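Local coordinates for YjbQ family protein (Sulfolobus solfataricus, PDB 1VPH) that is of unknown function but belongs to the YjbQ (UPF0047) family, binds a potassium ion in this crystal and packs as a three-chain assembly, at the interface of chains A and B. Numbering follows the deposited sequence. Chains: chain A/B, hypothetical protein SSO2532.

Contact 1: the interface of chains A and B. Residues chain A 52, 54, 143; chain B 112-114, 121-122, 126.
Strand 49-55 of chain A meets strand 110-116 of chain B in this apolar patch between YjbQ-family chains of the deposited assembly, which may be the biological one, with A:Phe54 touching B:Pro114, B:Phe113, B:Val121 and B:Gln126. The A:Phe54 ring stands with CG anti to the backbone N (chi1 176°), which carries it away from its own strand toward chain B. B:Pro114 comes over one ring face at about a right angle, its CD 3.6 Å from the centroid of the A:Phe54 ring, a CH-pi contact rather than a stack. At the outer end of the same ring, B:Phe113 crosses obliquely and brings its CD2 to 3.6 Å from A:Phe54 CE1. Two oxygens flank the tip: the amide OE1 of B:Gln126 lies 3.5 Å from A:Phe54 CZ, and the backbone O of B:Val121 lies 3.6 Å from that same CZ. The B:Gln126 amide approaches tip to tip, its plane turned 44° from the ring. Beside this, A:Leu52 divides its methyls between two partners, CD1 to B:Val112 CG1 at 4.0 Å and CD2 to B:Pro114 CG at 3.9 Å. No polar pair across the patch is close enough to bond, so shape and van der Waals contact carry it. An alanine in place of A:Phe54 would probably open a gap beneath the B:Pro114 ring and leave the CD2-CE2 side of the B:Phe113 ring without its aromatic partner. In the fold, A:Leu52 and A:Phe54 project from strand 49-55, with A:Thr143 of strand 139-148 alongside; on chain B, strand 110-116 and the loop residues B:Val121 and B:Gln126 frame the ring.

Contact 2: the interface of chains A and B. Residues chain A 87, 89-91, 98, 102; chain B 70, 74, 77-78, 81.
A:Lys90 and A:His91, at the start of 3-10 helix 90-93, present their backbone N-H groups to the carboxylate of B:Asp74 on helix 69-83, a polar clasp between two YjbQ-family chains of the deposited assembly. One oxygen serves each donor through its syn lone pair: A:Lys90 N to B:Asp74 OD1 is 2.8 Å, with 143° at the hydrogen, and A:His91 N to B:Asp74 OD2 is also 2.8 Å but straighter, at 165°. A:His91 belongs to the potassium site, so its backbone bond ties the metal-site segment to the neighbouring chain. The 3-10 helix start may help stabilise negative charge on this carboxylate. B:Asp74 reaches past A:Trp89, whose ring plane is turned 63° from the carboxylate, with CE3 3.7 Å from B:Asp74 CB. Packing is close around this indole: A:Arg87 CD lies over one face and A:Leu102 CD1 over the other, both offset toward the rim, while the outer end meets B:Lys78, CH2 to CB at 4.0 Å. The buried areas mark the contrast, 71 Å² for B:Asp74 against 16 Å² for A:Lys90 on the looser side, whose side chain bends at its last torsion and touches B:Gly70 through its inner carbons, CG to CA at 3.9 Å. Toward the other end of helix 69-83, A:Arg87 extends to meet B:Glu81 tip to tip; chain B hides 43 Å² of A:Arg87 and chain A 23 Å² of B:Glu81. NH1 and NH2 each take one carboxylate oxygen, a bidentate salt bridge from the end of the guanidinium, with NH2 to B:Glu81 OE2 at 2.7 Å and NH1 to B:Glu81 OE1 at 2.9 Å, both on syn lone pairs of nearly coplanar groups. A:Trp89 CH2 sits over the guanidinium face and probably limits its tilt.

Contact 1: the interface of chains A and B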
ATOM      1  N   LEU A  52       1.867 -11.088   4.730  1.00 17.19           N
ATOM      2  CA  LEU A  52       1.815  -9.705   5.177  1.00 19.13           C
ATOM      3  C   LEU A  52       3.057  -9.387   5.999  1.00 18.32           C
ATOM      4  O   LEU A  52       3.360 -10.091   6.925  1.00 19.20           O
ATOM      5  CB  LEU A  52       0.543  -9.538   6.037  1.00 18.29           C
ATOM      6  CG  LEU A  52       0.380  -8.251   6.852  1.00 16.75           C
ATOM      7  CD1 LEU A  52       0.188  -6.976   5.963  1.00 20.43           C
ATOM      8  CD2 LEU A  52      -0.784  -8.417   7.806  1.00 24.17           C
ATOM      9  N   PHE A  54       4.647  -6.297   8.165  1.00 18.52           N
ATOM     10  CA  PHE A  54       4.046  -5.146   8.800  1.00 17.58           C
ATOM     11  C   PHE A  54       4.907  -4.619   9.943  1.00 16.68           C
ATOM     12  O   PHE A  54       5.370  -5.388  10.801  1.00 17.94           O
ATOM     13  CB  PHE A  54       2.705  -5.560   9.404  1.00 16.57           C
ATOM     14  CG  PHE A  54       2.033  -4.451  10.190  1.00 15.45           C
ATOM     15  CD1 PHE A  54       1.151  -3.570   9.560  1.00 17.44           C
ATOM     16  CD2 PHE A  54       2.242  -4.317  11.548  1.00 17.94           C
ATOM     17  CE1 PHE A  54       0.538  -2.555  10.291  1.00 21.23           C
ATOM     18  CE2 PHE A  54       1.633  -3.313  12.261  1.00 20.60           C
ATOM     19  CZ  PHE A  54       0.802  -2.424  11.628  1.00 18.83           C
ATOM     20  N   THR A 143       6.257  -7.637  12.110  1.00 17.50           N
ATOM     21  CA  THR A 143       5.395  -8.788  12.159  1.00 17.13           C
ATOM     22  C   THR A 143       5.267  -9.357  10.767  1.00 17.97           C
ATOM     23  O   THR A 143       5.035  -8.609   9.794  1.00 20.01           O
ATOM     24  CB  THR A 143       4.007  -8.390  12.758  1.00 16.50           C
ATOM     25  OG1 THR A 143       4.189  -7.936  14.100  1.00 20.03           O
ATOM     26  CG2 THR A 143       3.074  -9.611  12.768  1.00 22.86           C
TER
ATOM     27  N   VAL B 112      -3.658  -2.639   5.398  1.00 18.05           N
ATOM     28  CA  VAL B 112      -3.929  -4.000   5.886  1.00 17.89           C
ATOM     29  C   VAL B 112      -3.117  -4.116   7.193  1.00 19.91           C
ATOM     30  O   VAL B 112      -1.931  -3.805   7.195  1.00 21.63           O
ATOM     31  CB  VAL B 112      -3.569  -5.126   4.859  1.00 18.46           C
ATOM     32  CG1 VAL B 112      -3.781  -6.540   5.422  1.00 20.21           C
ATOM     33  CG2 VAL B 112      -4.355  -4.970   3.560  1.00 20.32           C
ATOM     34  N   PHE B 113      -3.804  -4.491   8.287  1.00 18.34           N
ATOM     35  CA  PHE B 113      -3.211  -4.691   9.587  1.00 16.33           C
ATOM     36  C   PHE B 113      -3.310  -6.148   9.999  1.00 18.12           C
ATOM     37  O   PHE B 113      -4.271  -6.819   9.642  1.00 19.50           O
ATOM     38  CB  PHE B 113      -3.967  -3.864  10.602  1.00 15.50           C
ATOM     39  CG  PHE B 113      -3.618  -2.419  10.557  1.00 17.74           C
ATOM     40  CD1 PHE B 113      -4.141  -1.606   9.593  1.00 18.90           C
ATOM     41  CD2 PHE B 113      -2.799  -1.886  11.520  1.00 21.18           C
ATOM     42  CE1 PHE B 113      -3.772  -0.290   9.548  1.00 24.34           C
ATOM     43  CE2 PHE B 113      -2.420  -0.565  11.472  1.00 21.79           C
ATOM     44  CZ  PHE B 113      -2.933   0.229  10.508  1.00 22.57           C
ATOM     45  N   PRO B 114      -2.348  -6.633  10.799  1.00 17.67           N
ATOM     46  CA  PRO B 114      -2.547  -7.951  11.363  1.00 18.03           C
ATOM     47  C   PRO B 114      -3.551  -7.898  12.487  1.00 16.71           C
ATOM     48  O   PRO B 114      -3.671  -6.871  13.149  1.00 19.51           O
ATOM     49  CB  PRO B 114      -1.177  -8.286  11.953  1.00 20.06           C
ATOM     50  CG  PRO B 114      -0.227  -7.197  11.474  1.00 17.08           C
ATOM     51  CD  PRO B 114      -1.115  -6.031  11.281  1.00 18.90           C
ATOM     52  N   VAL B 121      -3.101  -5.440  15.571  1.00 22.08           N
ATOM     53  CA  VAL B 121      -1.691  -5.190  15.859  1.00 21.58           C
ATOM     54  C   VAL B 121      -1.369  -3.816  15.266  1.00 21.98           C
ATOM     55  O   VAL B 121      -1.507  -3.596  14.064  1.00 20.81           O
ATOM     56  CB  VAL B 121      -0.760  -6.242  15.234  1.00 21.82           C
ATOM     57  CG1 VAL B 121       0.736  -5.814  15.325  1.00 24.46           C
ATOM     58  CG2 VAL B 121      -0.972  -7.594  15.956  1.00 21.51           C
ATOM     59  N   ARG B 122      -0.966  -2.911  16.144  1.00 21.68           N
ATOM     60  CA  ARG B 122      -0.504  -1.618  15.698  1.00 25.81           C
ATOM     61  C   ARG B 122       0.352  -1.015  16.738  1.00 25.13           C
ATOM     62  O   ARG B 122       0.269  -1.374  17.886  1.00 25.71           O
ATOM     63  CB  ARG B 122      -1.653  -0.692  15.321  1.00 27.96           C
ATOM     64  CG  ARG B 122      -2.653  -0.457  16.336  1.00 30.74           C
ATOM     65  CD  ARG B 122      -3.801   0.381  15.784  1.00 32.80           C
ATOM     66  NE  ARG B 122      -4.620   0.768  16.922  1.00 27.65           N
ATOM     67  CZ  ARG B 122      -4.380   1.805  17.716  1.00 27.15           C
ATOM     68  NH1 ARG B 122      -3.395   2.639  17.453  1.00 27.62           N
ATOM     69  NH2 ARG B 122      -5.167   2.043  18.779  1.00 30.30           N
ATOM     70  N   GLN B 126       0.484   4.545  16.143  1.00 20.81           N
ATOM     71  CA  GLN B 126      -0.024   4.230  14.795  1.00 21.03           C
ATOM     72  C   GLN B 126      -1.554   4.285  14.738  1.00 21.35           C
ATOM     73  O   GLN B 126      -2.215   3.298  14.994  1.00 23.16           O
ATOM     74  CB  GLN B 126       0.497   2.843  14.459  1.00 23.93           C
ATOM     75  CG  GLN B 126       0.746   2.610  13.051  1.00 24.55           C
ATOM     76  CD  GLN B 126       1.450   1.312  12.824  1.00 24.51           C
ATOM     77  OE1 GLN B 126       1.305   0.369  13.604  1.00 23.93           O
ATOM     78  NE2 GLN B 126       2.145   1.215  11.703  1.00 24.53           N
TER

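Contact 2: the interface of chains A and B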
ATOM      1  N   ARG A  87      13.398  20.885   7.794  1.00 20.89           N
ATOM      2  CA  ARG A  87      12.263  21.776   7.785  1.00 18.21           C
ATOM      3  C   ARG A  87      11.610  21.913   9.151  1.00 19.81           C
ATOM      4  O   ARG A  87      11.533  20.947   9.894  1.00 20.98           O
ATOM      5  CB  ARG A  87      11.248  21.301   6.749  1.00 17.27           C
ATOM      6  CG  ARG A  87       9.973  22.125   6.659  1.00 18.35           C
ATOM      7  CD  ARG A  87       9.274  21.858   5.349  1.00 20.48           C
ATOM      8  NE  ARG A  87       7.961  22.500   5.331  1.00 18.26           N
ATOM      9  CZ  ARG A  87       7.118  22.477   4.282  1.00 18.68           C
ATOM     10  NH1 ARG A  87       7.475  21.890   3.132  1.00 19.66           N
ATOM     11  NH2 ARG A  87       5.954  23.090   4.384  1.00 18.37           N
ATOM     12  N   TRP A  89       8.772  21.657  10.404  1.00 18.68           N
ATOM     13  CA  TRP A  89       7.472  21.062  10.496  1.00 18.42           C
ATOM     14  C   TRP A  89       6.887  21.301  11.910  1.00 18.32           C
ATOM     15  O   TRP A  89       7.593  21.313  12.918  1.00 17.41           O
ATOM     16  CB  TRP A  89       7.551  19.582  10.265  1.00 20.06           C
ATOM     17  CG  TRP A  89       7.972  19.160   8.835  1.00 14.80           C
ATOM     18  CD1 TRP A  89       9.116  18.557   8.466  1.00 18.96           C
ATOM     19  CD2 TRP A  89       7.192  19.295   7.644  1.00 16.94           C
ATOM     20  NE1 TRP A  89       9.103  18.272   7.113  1.00 19.23           N
ATOM     21  CE2 TRP A  89       7.935  18.729   6.582  1.00 16.64           C
ATOM     22  CE3 TRP A  89       5.942  19.850   7.366  1.00 20.43           C
ATOM     23  CZ2 TRP A  89       7.459  18.708   5.266  1.00 16.53           C
ATOM     24  CZ3 TRP A  89       5.486  19.813   6.080  1.00 19.48           C
ATOM     25  CH2 TRP A  89       6.250  19.257   5.040  1.00 17.88           C
ATOM     26  N   LYS A  90       5.585  21.449  11.973  1.00 20.37           N
ATOM     27  CA  LYS A  90       4.934  21.702  13.250  1.00 21.65           C
ATOM     28  C   LYS A  90       5.103  20.600  14.325  1.00 20.72           C
ATOM     29  O   LYS A  90       5.119  20.896  15.540  1.00 21.93           O
ATOM     30  CB  LYS A  90       3.464  21.928  12.931  1.00 22.99           C
ATOM     31  CG  LYS A  90       2.722  22.709  13.983  1.00 29.28           C
ATOM     32  CD  LYS A  90       1.571  23.481  13.345  1.00 39.03           C
ATOM     33  CE  LYS A  90       0.726  24.216  14.381  1.00 40.49           C
ATOM     34  NZ  LYS A  90      -0.321  23.333  14.987  1.00 40.33           N
ATOM     35  N   HIS A  91       5.153  19.339  13.908  1.00 20.53           N
ATOM     36  CA  HIS A  91       5.422  18.229  14.815  1.00 18.47           C
ATOM     37  C   HIS A  91       6.813  18.377  15.483  1.00 19.24           C
ATOM     38  O   HIS A  91       7.041  17.859  16.568  1.00 19.58           O
ATOM     39  CB  HIS A  91       5.288  16.875  14.101  1.00 21.71           C
ATOM     40  CG  HIS A  91       5.587  15.701  14.978  1.00 21.06           C
ATOM     41  ND1 HIS A  91       4.720  15.266  15.950  1.00 20.52           N
ATOM     42  CD2 HIS A  91       6.645  14.860  15.005  1.00 20.74           C
ATOM     43  CE1 HIS A  91       5.247  14.226  16.570  1.00 23.59           C
ATOM     44  NE2 HIS A  91       6.412  13.942  16.007  1.00 17.87           N
ATOM     45  N   ALA A  98       9.492  14.829  12.496  1.00 19.31           N
ATOM     46  CA  ALA A  98       8.348  14.981  11.576  1.00 20.32           C
ATOM     47  C   ALA A  98       8.634  14.295  10.221  1.00 20.12           C
ATOM     48  O   ALA A  98       7.777  13.590   9.664  1.00 19.62           O
ATOM     49  CB  ALA A  98       8.046  16.430  11.335  1.00 21.12           C
ATOM     50  N   LEU A 102       6.336  11.581   8.057  1.00 19.11           N
ATOM     51  CA  LEU A 102       5.815  11.857   6.716  1.00 19.46           C
ATOM     52  C   LEU A 102       6.194  10.749   5.744  1.00 19.57           C
ATOM     53  O   LEU A 102       5.349  10.278   5.015  1.00 20.90           O
ATOM     54  CB  LEU A 102       6.345  13.205   6.213  1.00 16.90           C
ATOM     55  CG  LEU A 102       5.832  14.417   7.022  1.00 18.37           C
ATOM     56  CD1 LEU A 102       6.498  15.658   6.531  1.00 19.62           C
ATOM     57  CD2 LEU A 102       4.356  14.548   6.769  1.00 23.67           C
TER
ATOM     58  N   GLY B  70      -0.108  18.680  15.373  1.00 21.27           N
ATOM     59  CA  GLY B  70       0.922  19.309  14.567  1.00 20.88           C
ATOM     60  C   GLY B  70       1.283  18.435  13.355  1.00 19.93           C
ATOM     61  O   GLY B  70       1.297  18.912  12.212  1.00 18.20           O
ATOM     62  N   ASP B  74       1.047  18.875   9.320  1.00 21.05           N
ATOM     63  CA  ASP B  74       2.231  18.587   8.457  1.00 19.91           C
ATOM     64  C   ASP B  74       1.895  17.600   7.320  1.00 16.95           C
ATOM     65  O   ASP B  74       2.249  17.809   6.158  1.00 18.90           O
ATOM     66  CB  ASP B  74       3.394  18.030   9.255  1.00 16.39           C
ATOM     67  CG  ASP B  74       3.913  18.968  10.326  1.00 22.32           C
ATOM     68  OD1 ASP B  74       3.849  20.198  10.106  1.00 18.55           O
ATOM     69  OD2 ASP B  74       4.444  18.445  11.340  1.00 21.06           O
ATOM     70  N   THR B  77      -0.211  19.305   4.789  1.00 19.47           N
ATOM     71  CA  THR B  77       0.595  20.349   4.143  1.00 17.83           C
ATOM     72  C   THR B  77       1.447  19.685   3.089  1.00 17.82           C
ATOM     73  O   THR B  77       1.555  20.127   1.968  1.00 18.60           O
ATOM     74  CB  THR B  77       1.548  20.996   5.152  1.00 20.35           C
ATOM     75  OG1 THR B  77       0.815  21.758   6.122  1.00 19.54           O
ATOM     76  CG2 THR B  77       2.529  21.860   4.430  1.00 20.07           C
ATOM     77  N   LYS B  78       2.142  18.631   3.472  1.00 18.44           N
ATOM     78  CA  LYS B  78       2.974  17.896   2.510  1.00 19.32           C
ATOM     79  C   LYS B  78       2.158  17.344   1.333  1.00 19.35           C
ATOM     80  O   LYS B  78       2.550  17.469   0.209  1.00 17.80           O
ATOM     81  CB  LYS B  78       3.742  16.779   3.209  1.00 18.66           C
ATOM     82  CG  LYS B  78       4.625  15.957   2.264  1.00 19.19           C
ATOM     83  CD  LYS B  78       5.835  16.801   1.813  1.00 26.57           C
ATOM     84  CE  LYS B  78       6.318  16.537   0.439  1.00 37.85           C
ATOM     85  NZ  LYS B  78       7.608  17.345   0.277  1.00 31.36           N
ATOM     86  N   GLU B  81       1.336  20.224  -0.999  1.00 20.39           N
ATOM     87  CA  GLU B  81       2.532  20.678  -1.715  1.00 20.56           C
ATOM     88  C   GLU B  81       2.868  19.702  -2.840  1.00 20.46           C
ATOM     89  O   GLU B  81       3.159  20.099  -3.967  1.00 22.83           O
ATOM     90  CB  GLU B  81       3.713  20.875  -0.748  1.00 21.24           C
ATOM     91  CG  GLU B  81       3.479  22.033   0.222  1.00 16.43           C
ATOM     92  CD  GLU B  81       4.513  22.162   1.260  1.00 21.39           C
ATOM     93  OE1 GLU B  81       5.420  21.300   1.230  1.00 20.22           O
ATOM     94  OE2 GLU B  81       4.437  23.138   2.119  1.00 21.81           O
TER

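About 24 Å separates the C-alpha centres of contact 1 and contact 2, and no residue is common to both. Each joins chain A to chain B, but through different elements: strands and a loop in contact 1, helix 69-83 against the 3-10 helix 90-93 region in contact 2. The two differ in kind, one apolar and the other held by charge and hydrogen bonds, so together they could fix both the spacing and the relative orientation of the subunits. Because the interface is not an exact two-fold and the deposited assembly holds three copies, each subunit may offer unlike surfaces to its neighbours.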